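Side-chain contacts in oxidoreductase protein (Agrobacterium radiobacter, PDB 5UI9), which binds NAD+ and a small dihydroxy acid side by side and probably catalyses NAD-dependent oxidation or reduction, as other GFO/IDH/MocA family enzymes do: residues A9-G14 with G57-L62; T131-V136 with T244-D249. All blocks are in the same frame, centred on the assembly; numbering follows the deposited sequence.

In the fold
The two contacts sample one domain each, the NAD-binding Rossmann domain and the GFO/IDH/MocA C-terminal domain. Interaction 1 comes first along the chain and is complete before interaction 2 begins. It sets helix 59-65 against strand 6-11 of the six-stranded parallel sheet, at the adenosine half of NAD. Interaction 2 lays helix 131-141 on strand 245-250 of the nine-stranded mixed sheet. Their centres are about 36 Å apart, on opposite sides of the chain's centre, and their nearest atoms stay about 21 Å from each other. Both pack a helix on a sheet mainly through aliphatic side chains, one beside the cofactor, the other in the C-terminal domain.

Interaction 1 (A9-G14 with G57-L62); sequences ALIGCG and GDAAAL. With NAD (nicotinamide-adenine-dinucleotide), chain C.
I11 meets both L62 and A59 with one branch and the adenine of NAD with the other. Its CB, at the end of strand 6-11, points toward the helix that begins at A59. From there CG1 runs beside the backbone N, chi1 -56°, and approaches L62 CD2 to 3.6 Å. The chain continues extended to CD1, which lies 3.8 Å from L62 CD2 and 4.1 Å from A59 CB, so that the tip of the isoleucine meets two residues one helical turn apart. The other branch, CG2, goes to the cofactor: I11 CG2 stands 3.8 Å from C2A of the NAD adenine. L62 comes to the strand with both of its methyls, for CD1 and CD2 each lie 4.0 Å from A9 CB, and CD2 also meets the isoleucine. The helix start itself is fixed by D58, the N-cap residue, whose OD2 accepts from A61 N at 3.1 Å, the donor lying 45° out of the carboxylate plane. A34 and C36 of the neighbouring strand 30-36 touch L62 too, and C36 also reaches I11. Past I11 the chain turns through G12 and G14; at G14 the backbone comes so close that CA is 3.2 Å from NAD O5B. A strand running into a glycine-rich turn against the dinucleotide, G12, G14 and A17 fitting GxGxxA, is the signature of the Rossmann fold.

Interaction 2 (T131-V136 with T244-D249); sequences TPIQAV and TLIDID
I133 reaches with its terminal methyl over the end of I246, CD1 to CD1 at 3.7 Å, and the two side chains cross at about a right angle. This is helix-on-sheet packing in the C-terminal domain of the GFO/IDH/MocA family, where helix 131-141 lies against the mixed sheet through strand 245-250. The bond from the backbone of I133 does not aim at the strand; the bend further out does the work, chi2 of -50° swinging CD1 toward it. The same methyl of I133 also comes within 4.5 Å of T244 CB. I246, by contrast, faces the helix directly and is extended at chi2 176°, offering its two branches to different partners. While CD1 goes to I133, CG2 is left for V136, one turn further along the helix. The backbones stay well apart, with 8.3 Å between the CA atoms of V136 and I246, and aliphatic side chains fill the interval. I186 of helix 175-191 touches both isoleucines, and L257 of the adjacent strand 253-258 touches I246 and V136, which extends the apolar layer beyond the two segments. Further along the strand, D249 OD2 makes a salt bridge to R156 NE of the second subunit. Within the apolar layer, the looser of the two meetings at I246 joins its CG2 to V136 CG1 at 4.3 Å.

Interaction 1 (A9-G14 with G57-L62)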
ATOM      1  N   ALA A   9     -22.917 -31.046  15.432  1.00 36.33           N
ATOM      2  CA  ALA A   9     -23.565 -30.217  16.443  1.00 34.84           C
ATOM      3  C   ALA A   9     -22.972 -28.829  16.315  1.00 34.51           C
ATOM      4  O   ALA A   9     -21.754 -28.695  16.285  1.00 33.98           O
ATOM      5  CB  ALA A   9     -23.317 -30.770  17.828  1.00 35.72           C
ATOM      6  N   LEU A  10     -23.820 -27.806  16.229  1.00 33.48           N
ATOM      7  CA  LEU A  10     -23.351 -26.423  16.150  1.00 33.71           C
ATOM      8  C   LEU A  10     -23.568 -25.746  17.503  1.00 34.12           C
ATOM      9  O   LEU A  10     -24.651 -25.838  18.079  1.00 35.98           O
ATOM     10  CB  LEU A  10     -24.045 -25.668  15.019  1.00 32.38           C
ATOM     11  CG  LEU A  10     -23.603 -24.202  14.840  1.00 32.70           C
ATOM     12  CD1 LEU A  10     -23.467 -23.818  13.376  1.00 32.08           C
ATOM     13  CD2 LEU A  10     -24.550 -23.237  15.552  1.00 33.47           C
ATOM     14  N   ILE A  11     -22.527 -25.093  18.006  1.00 34.62           N
ATOM     15  CA  ILE A  11     -22.564 -24.385  19.291  1.00 34.15           C
ATOM     16  C   ILE A  11     -22.338 -22.898  19.015  1.00 33.98           C
ATOM     17  O   ILE A  11     -21.280 -22.513  18.523  1.00 32.40           O
ATOM     18  CB  ILE A  11     -21.464 -24.893  20.246  1.00 35.78           C
ATOM     19  CG1 ILE A  11     -21.585 -26.410  20.462  1.00 37.11           C
ATOM     20  CG2 ILE A  11     -21.522 -24.153  21.587  1.00 35.86           C
ATOM     21  CD1 ILE A  11     -20.366 -27.018  21.120  1.00 38.68           C
ATOM     22  N   GLY A  12     -23.337 -22.081  19.350  1.00 34.02           N
ATOM     23  CA  GLY A  12     -23.309 -20.635  19.136  1.00 33.77           C
ATOM     24  C   GLY A  12     -24.255 -20.285  18.011  1.00 33.71           C
ATOM     25  O   GLY A  12     -23.830 -20.143  16.883  1.00 33.70           O
ATOM     26  N   CYS A  13     -25.543 -20.160  18.326  1.00 34.97           N
ATOM     27  CA  CYS A  13     -26.595 -19.922  17.329  1.00 35.51           C
ATOM     28  C   CYS A  13     -26.819 -18.424  17.088  1.00 35.83           C
ATOM     29  O   CYS A  13     -27.954 -17.935  17.146  1.00 35.86           O
ATOM     30  CB  CYS A  13     -27.896 -20.601  17.775  1.00 36.37           C
ATOM     31  SG  CYS A  13     -27.788 -22.405  17.829  1.00 37.87           S
ATOM     32  N   GLY A  14     -25.736 -17.710  16.792  1.00 32.84           N
ATOM     33  CA  GLY A  14     -25.768 -16.253  16.714  1.00 33.93           C
ATOM     34  C   GLY A  14     -25.993 -15.717  15.321  1.00 34.10           C
ATOM     35  O   GLY A  14     -26.533 -16.406  14.452  1.00 34.39           O
ATOM     36  N   GLY A  57     -29.078 -26.051  26.158  1.00 40.71           N
ATOM     37  CA  GLY A  57     -28.755 -24.804  26.832  1.00 41.06           C
ATOM     38  C   GLY A  57     -27.290 -24.661  27.227  1.00 40.36           C
ATOM     39  O   GLY A  57     -26.857 -23.564  27.584  1.00 39.41           O
ATOM     40  N   ASP A  58     -26.537 -25.760  27.196  1.00 40.66           N
ATOM     41  CA  ASP A  58     -25.102 -25.731  27.494  1.00 41.63           C
ATOM     42  C   ASP A  58     -24.348 -26.872  26.812  1.00 40.40           C
ATOM     43  O   ASP A  58     -24.868 -27.977  26.668  1.00 40.93           O
ATOM     44  CB  ASP A  58     -24.848 -25.773  29.003  1.00 44.19           C
ATOM     45  CG  ASP A  58     -25.330 -27.062  29.648  1.00 45.41           C
ATOM     46  OD1 ASP A  58     -26.547 -27.174  29.895  1.00 48.71           O
ATOM     47  OD2 ASP A  58     -24.494 -27.959  29.897  1.00 45.64           O
ATOM     48  N   ALA A  59     -23.114 -26.578  26.404  1.00 39.86           N
ATOM     49  CA  ALA A  59     -22.286 -27.505  25.643  1.00 38.97           C
ATOM     50  C   ALA A  59     -21.911 -28.769  26.425  1.00 38.95           C
ATOM     51  O   ALA A  59     -21.788 -29.838  25.831  1.00 39.20           O
ATOM     52  CB  ALA A  59     -21.029 -26.798  25.146  1.00 38.28           C
ATOM     53  N   ALA A  60     -21.737 -28.654  27.742  1.00 38.67           N
ATOM     54  CA  ALA A  60     -21.388 -29.816  28.576  1.00 39.66           C
ATOM     55  C   ALA A  60     -22.409 -30.942  28.448  1.00 39.71           C
ATOM     56  O   ALA A  60     -22.038 -32.103  28.283  1.00 41.53           O
ATOM     57  CB  ALA A  60     -21.238 -29.403  30.035  1.00 40.45           C
ATOM     58  N   ALA A  61     -23.690 -30.586  28.506  1.00 40.15           N
ATOM     59  CA  ALA A  61     -24.786 -31.545  28.347  1.00 40.38           C
ATOM     60  C   ALA A  61     -24.821 -32.126  26.929  1.00 40.85           C
ATOM     61  O   ALA A  61     -24.987 -33.334  26.758  1.00 41.40           O
ATOM     62  CB  ALA A  61     -26.120 -30.890  28.682  1.00 40.08           C
ATOM     63  N   LEU A  62     -24.667 -31.258  25.929  1.00 39.91           N
ATOM     64  CA  LEU A  62     -24.567 -31.673  24.528  1.00 40.59           C
ATOM     65  C   LEU A  62     -23.522 -32.772  24.354  1.00 40.09           C
ATOM     66  O   LEU A  62     -23.830 -33.837  23.827  1.00 40.11           O
ATOM     67  CB  LEU A  62     -24.239 -30.466  23.632  1.00 39.89           C
ATOM     68  CG  LEU A  62     -23.871 -30.699  22.162  1.00 39.59           C
ATOM     69  CD1 LEU A  62     -25.083 -31.150  21.363  1.00 40.28           C
ATOM     70  CD2 LEU A  62     -23.274 -29.431  21.570  1.00 39.23           C
TER
HETATM   71  PA  NAD C 401     -23.049 -13.466  18.176  1.00 34.28           P
HETATM   72  O1A NAD C 401     -22.839 -12.822  19.530  1.00 33.91           O
HETATM   73  O2A NAD C 401     -24.124 -12.957  17.256  1.00 29.96           O
HETATM   74  O5B NAD C 401     -23.289 -15.032  18.397  1.00 34.76           O
HETATM   75  C5B NAD C 401     -22.634 -15.781  19.412  1.00 36.37           C
HETATM   76  C4B NAD C 401     -23.661 -16.738  19.997  1.00 35.62           C
HETATM   77  O4B NAD C 401     -22.987 -17.704  20.796  1.00 36.73           O
HETATM   78  C3B NAD C 401     -24.667 -16.038  20.899  1.00 36.61           C
HETATM   79  O3B NAD C 401     -25.995 -16.410  20.507  1.00 37.01           O
HETATM   80  C2B NAD C 401     -24.331 -16.504  22.308  1.00 37.14           C
HETATM   81  O2B NAD C 401     -25.502 -16.654  23.111  1.00 36.63           O
HETATM   82  C1B NAD C 401     -23.646 -17.837  22.054  1.00 38.09           C
HETATM   83  N9A NAD C 401     -22.626 -18.284  23.032  1.00 39.45           N
HETATM   84  C8A NAD C 401     -21.572 -17.592  23.506  1.00 38.97           C
HETATM   85  N7A NAD C 401     -20.847 -18.366  24.355  1.00 38.49           N
HETATM   86  C5A NAD C 401     -21.429 -19.578  24.415  1.00 39.04           C
HETATM   87  C6A NAD C 401     -21.192 -20.871  25.113  1.00 38.04           C
HETATM   88  N6A NAD C 401     -20.146 -21.036  25.951  1.00 38.01           N
HETATM   89  N1A NAD C 401     -22.056 -21.886  24.878  1.00 37.78           N
HETATM   90  C2A NAD C 401     -23.115 -21.760  24.051  1.00 36.38           C
HETATM   91  N3A NAD C 401     -23.387 -20.618  23.390  1.00 36.24           N
HETATM   92  C4A NAD C 401     -22.598 -19.519  23.527  1.00 38.31           C
HETATM   93  O3  NAD C 401     -21.640 -13.466  17.403  1.00 33.01           O
HETATM   94  PN  NAD C 401     -21.496 -13.529  15.795  1.00 31.79           P
HETATM   95  O1N NAD C 401     -21.611 -12.143  15.212  1.00 33.07           O
HETATM   96  O2N NAD C 401     -22.378 -14.627  15.258  1.00 37.16           O
HETATM   97  O5D NAD C 401     -19.957 -13.949  15.706  1.00 29.76           O
HETATM   98  C5D NAD C 401     -19.529 -15.194  16.244  1.00 29.79           C
HETATM   99  C4D NAD C 401     -18.134 -15.479  15.725  1.00 29.73           C
HETATM  100  O4D NAD C 401     -18.187 -15.553  14.297  1.00 32.39           O
HETATM  101  C3D NAD C 401     -17.147 -14.381  16.095  1.00 30.53           C
HETATM  102  O3D NAD C 401     -15.950 -14.960  16.626  1.00 29.42           O
HETATM  103  C2D NAD C 401     -16.884 -13.646  14.792  1.00 31.52           C
HETATM  104  O2D NAD C 401     -15.541 -13.175  14.674  1.00 30.72           O
HETATM  105  C1D NAD C 401     -17.180 -14.710  13.737  1.00 31.73           C
HETATM  106  N1N NAD C 401     -17.605 -14.207  12.417  1.00 31.52           N
HETATM  107  C2N NAD C 401     -17.021 -14.762  11.340  1.00 29.68           C
HETATM  108  C3N NAD C 401     -17.338 -14.378  10.046  1.00 31.66           C
HETATM  109  C7N NAD C 401     -16.631 -15.052   8.903  1.00 34.18           C
HETATM  110  O7N NAD C 401     -16.324 -16.237   9.007  1.00 33.59           O
HETATM  111  N7N NAD C 401     -16.347 -14.368   7.792  1.00 31.85           N
HETATM  112  C4N NAD C 401     -18.297 -13.380   9.866  1.00 32.63           C
HETATM  113  C5N NAD C 401     -18.905 -12.812  10.988  1.00 32.74           C
HETATM  114  C6N NAD C 401     -18.548 -13.249  12.264  1.00 30.17           C

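Interaction 2 (T131-V136 with T244-D249)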
ATOM      1  N   THR A 131     -14.222 -17.153  -4.034  1.00 31.75           N
ATOM      2  CA  THR A 131     -13.891 -17.379  -5.449  1.00 33.15           C
ATOM      3  C   THR A 131     -12.788 -16.450  -6.011  1.00 31.77           C
ATOM      4  O   THR A 131     -11.841 -16.939  -6.619  1.00 31.19           O
ATOM      5  CB  THR A 131     -15.166 -17.325  -6.315  1.00 35.63           C
ATOM      6  OG1 THR A 131     -16.089 -18.316  -5.844  1.00 37.68           O
ATOM      7  CG2 THR A 131     -14.863 -17.577  -7.802  1.00 37.81           C
ATOM      8  N   PRO A 132     -12.891 -15.123  -5.803  1.00 31.27           N
ATOM      9  CA  PRO A 132     -11.827 -14.256  -6.338  1.00 31.77           C
ATOM     10  C   PRO A 132     -10.435 -14.510  -5.749  1.00 31.88           C
ATOM     11  O   PRO A 132      -9.438 -14.376  -6.466  1.00 30.87           O
ATOM     12  CB  PRO A 132     -12.309 -12.834  -5.994  1.00 31.32           C
ATOM     13  CG  PRO A 132     -13.337 -13.020  -4.932  1.00 31.80           C
ATOM     14  CD  PRO A 132     -13.995 -14.328  -5.245  1.00 31.21           C
ATOM     15  N   ILE A 133     -10.370 -14.900  -4.478  1.00 30.21           N
ATOM     16  CA  ILE A 133      -9.079 -15.189  -3.835  1.00 32.53           C
ATOM     17  C   ILE A 133      -8.498 -16.510  -4.351  1.00 33.61           C
ATOM     18  O   ILE A 133      -7.290 -16.637  -4.547  1.00 34.70           O
ATOM     19  CB  ILE A 133      -9.188 -15.258  -2.288  1.00 32.31           C
ATOM     20  CG1 ILE A 133      -9.916 -14.031  -1.705  1.00 32.22           C
ATOM     21  CG2 ILE A 133      -7.807 -15.434  -1.660  1.00 32.86           C
ATOM     22  CD1 ILE A 133      -9.409 -12.696  -2.177  1.00 34.28           C
ATOM     23  N   GLN A 134      -9.370 -17.493  -4.545  1.00 34.63           N
ATOM     24  CA  GLN A 134      -9.003 -18.769  -5.164  1.00 36.15           C
ATOM     25  C   GLN A 134      -8.469 -18.564  -6.571  1.00 36.00           C
ATOM     26  O   GLN A 134      -7.503 -19.212  -6.966  1.00 37.24           O
ATOM     27  CB  GLN A 134     -10.210 -19.717  -5.201  1.00 37.66           C
ATOM     28  CG  GLN A 134     -10.638 -20.213  -3.824  1.00 38.90           C
ATOM     29  CD  GLN A 134      -9.746 -21.321  -3.299  1.00 39.65           C
ATOM     30  OE1 GLN A 134      -9.573 -22.348  -3.955  1.00 39.83           O
ATOM     31  NE2 GLN A 134      -9.183 -21.124  -2.111  1.00 37.44           N
ATOM     32  N   ALA A 135      -9.084 -17.646  -7.315  1.00 34.17           N
ATOM     33  CA  ALA A 135      -8.632 -17.327  -8.671  1.00 34.43           C
ATOM     34  C   ALA A 135      -7.237 -16.689  -8.685  1.00 34.84           C
ATOM     35  O   ALA A 135      -6.405 -17.046  -9.516  1.00 37.10           O
ATOM     36  CB  ALA A 135      -9.640 -16.433  -9.373  1.00 34.56           C
ATOM     37  N   VAL A 136      -6.980 -15.759  -7.766  1.00 34.08           N
ATOM     38  CA  VAL A 136      -5.644 -15.156  -7.623  1.00 34.54           C
ATOM     39  C   VAL A 136      -4.593 -16.242  -7.344  1.00 35.69           C
ATOM     40  O   VAL A 136      -3.532 -16.258  -7.969  1.00 36.37           O
ATOM     41  CB  VAL A 136      -5.616 -14.059  -6.521  1.00 34.37           C
ATOM     42  CG1 VAL A 136      -4.188 -13.616  -6.186  1.00 35.27           C
ATOM     43  CG2 VAL A 136      -6.445 -12.854  -6.947  1.00 33.33           C
ATOM     44  N   THR A 244     -11.844  -7.845  -0.926  1.00 29.24           N
ATOM     45  CA  THR A 244     -10.427  -7.590  -0.716  1.00 28.66           C
ATOM     46  C   THR A 244      -9.767  -7.361  -2.084  1.00 29.73           C
ATOM     47  O   THR A 244      -9.837  -8.229  -2.964  1.00 30.64           O
ATOM     48  CB  THR A 244      -9.751  -8.781  -0.001  1.00 29.17           C
ATOM     49  OG1 THR A 244     -10.392  -9.025   1.262  1.00 28.16           O
ATOM     50  CG2 THR A 244      -8.256  -8.508   0.226  1.00 29.68           C
ATOM     51  N   LEU A 245      -9.136  -6.197  -2.258  1.00 28.65           N
ATOM     52  CA  LEU A 245      -8.460  -5.844  -3.503  1.00 30.57           C
ATOM     53  C   LEU A 245      -7.003  -6.291  -3.426  1.00 29.45           C
ATOM     54  O   LEU A 245      -6.361  -6.149  -2.389  1.00 29.79           O
ATOM     55  CB  LEU A 245      -8.561  -4.331  -3.763  1.00 31.73           C
ATOM     56  CG  LEU A 245      -9.980  -3.761  -3.627  1.00 33.40           C
ATOM     57  CD1 LEU A 245     -10.014  -2.291  -4.026  1.00 34.78           C
ATOM     58  CD2 LEU A 245     -10.991  -4.569  -4.442  1.00 35.15           C
ATOM     59  N   ILE A 246      -6.487  -6.840  -4.518  1.00 29.41           N
ATOM     60  CA  ILE A 246      -5.180  -7.491  -4.499  1.00 30.73           C
ATOM     61  C   ILE A 246      -4.341  -7.106  -5.714  1.00 31.47           C
ATOM     62  O   ILE A 246      -4.793  -7.229  -6.856  1.00 32.38           O
ATOM     63  CB  ILE A 246      -5.311  -9.032  -4.392  1.00 31.67           C
ATOM     64  CG1 ILE A 246      -6.009  -9.409  -3.074  1.00 31.95           C
ATOM     65  CG2 ILE A 246      -3.932  -9.692  -4.463  1.00 32.97           C
ATOM     66  CD1 ILE A 246      -6.290 -10.880  -2.900  1.00 32.29           C
ATOM     67  N   ASP A 247      -3.128  -6.619  -5.442  1.00 31.48           N
ATOM     68  CA  ASP A 247      -2.108  -6.391  -6.462  1.00 33.58           C
ATOM     69  C   ASP A 247      -0.979  -7.367  -6.186  1.00 32.24           C
ATOM     70  O   ASP A 247      -0.572  -7.505  -5.040  1.00 31.19           O
ATOM     71  CB  ASP A 247      -1.544  -4.966  -6.387  1.00 35.38           C
ATOM     72  CG  ASP A 247      -2.609  -3.880  -6.532  1.00 35.99           C
ATOM     73  OD1 ASP A 247      -3.788  -4.184  -6.811  1.00 37.15           O
ATOM     74  OD2 ASP A 247      -2.248  -2.704  -6.353  1.00 39.08           O
ATOM     75  N   ILE A 248      -0.498  -8.049  -7.224  1.00 32.31           N
ATOM     76  CA  ILE A 248       0.719  -8.851  -7.141  1.00 32.30           C
ATOM     77  C   ILE A 248       1.615  -8.503  -8.320  1.00 33.21           C
ATOM     78  O   ILE A 248       1.144  -8.478  -9.458  1.00 32.74           O
ATOM     79  CB  ILE A 248       0.433 -10.373  -7.203  1.00 33.57           C
ATOM     80  CG1 ILE A 248      -0.668 -10.799  -6.215  1.00 33.90           C
ATOM     81  CG2 ILE A 248       1.715 -11.173  -6.958  1.00 35.03           C
ATOM     82  CD1 ILE A 248      -0.269 -10.749  -4.758  1.00 33.70           C
ATOM     83  N   ASP A 249       2.898  -8.254  -8.053  1.00 33.83           N
ATOM     84  CA  ASP A 249       3.902  -8.089  -9.101  1.00 34.42           C
ATOM     85  C   ASP A 249       4.837  -9.293  -9.098  1.00 36.24           C
ATOM     86  O   ASP A 249       5.331  -9.705  -8.042  1.00 36.85           O
ATOM     87  CB  ASP A 249       4.718  -6.812  -8.886  1.00 35.25           C
ATOM     88  CG  ASP A 249       3.910  -5.536  -9.096  1.00 34.82           C
ATOM     89  OD1 ASP A 249       2.690  -5.611  -9.381  1.00 32.59           O
ATOM     90  OD2 ASP A 249       4.522  -4.444  -8.978  1.00 35.51           O
TER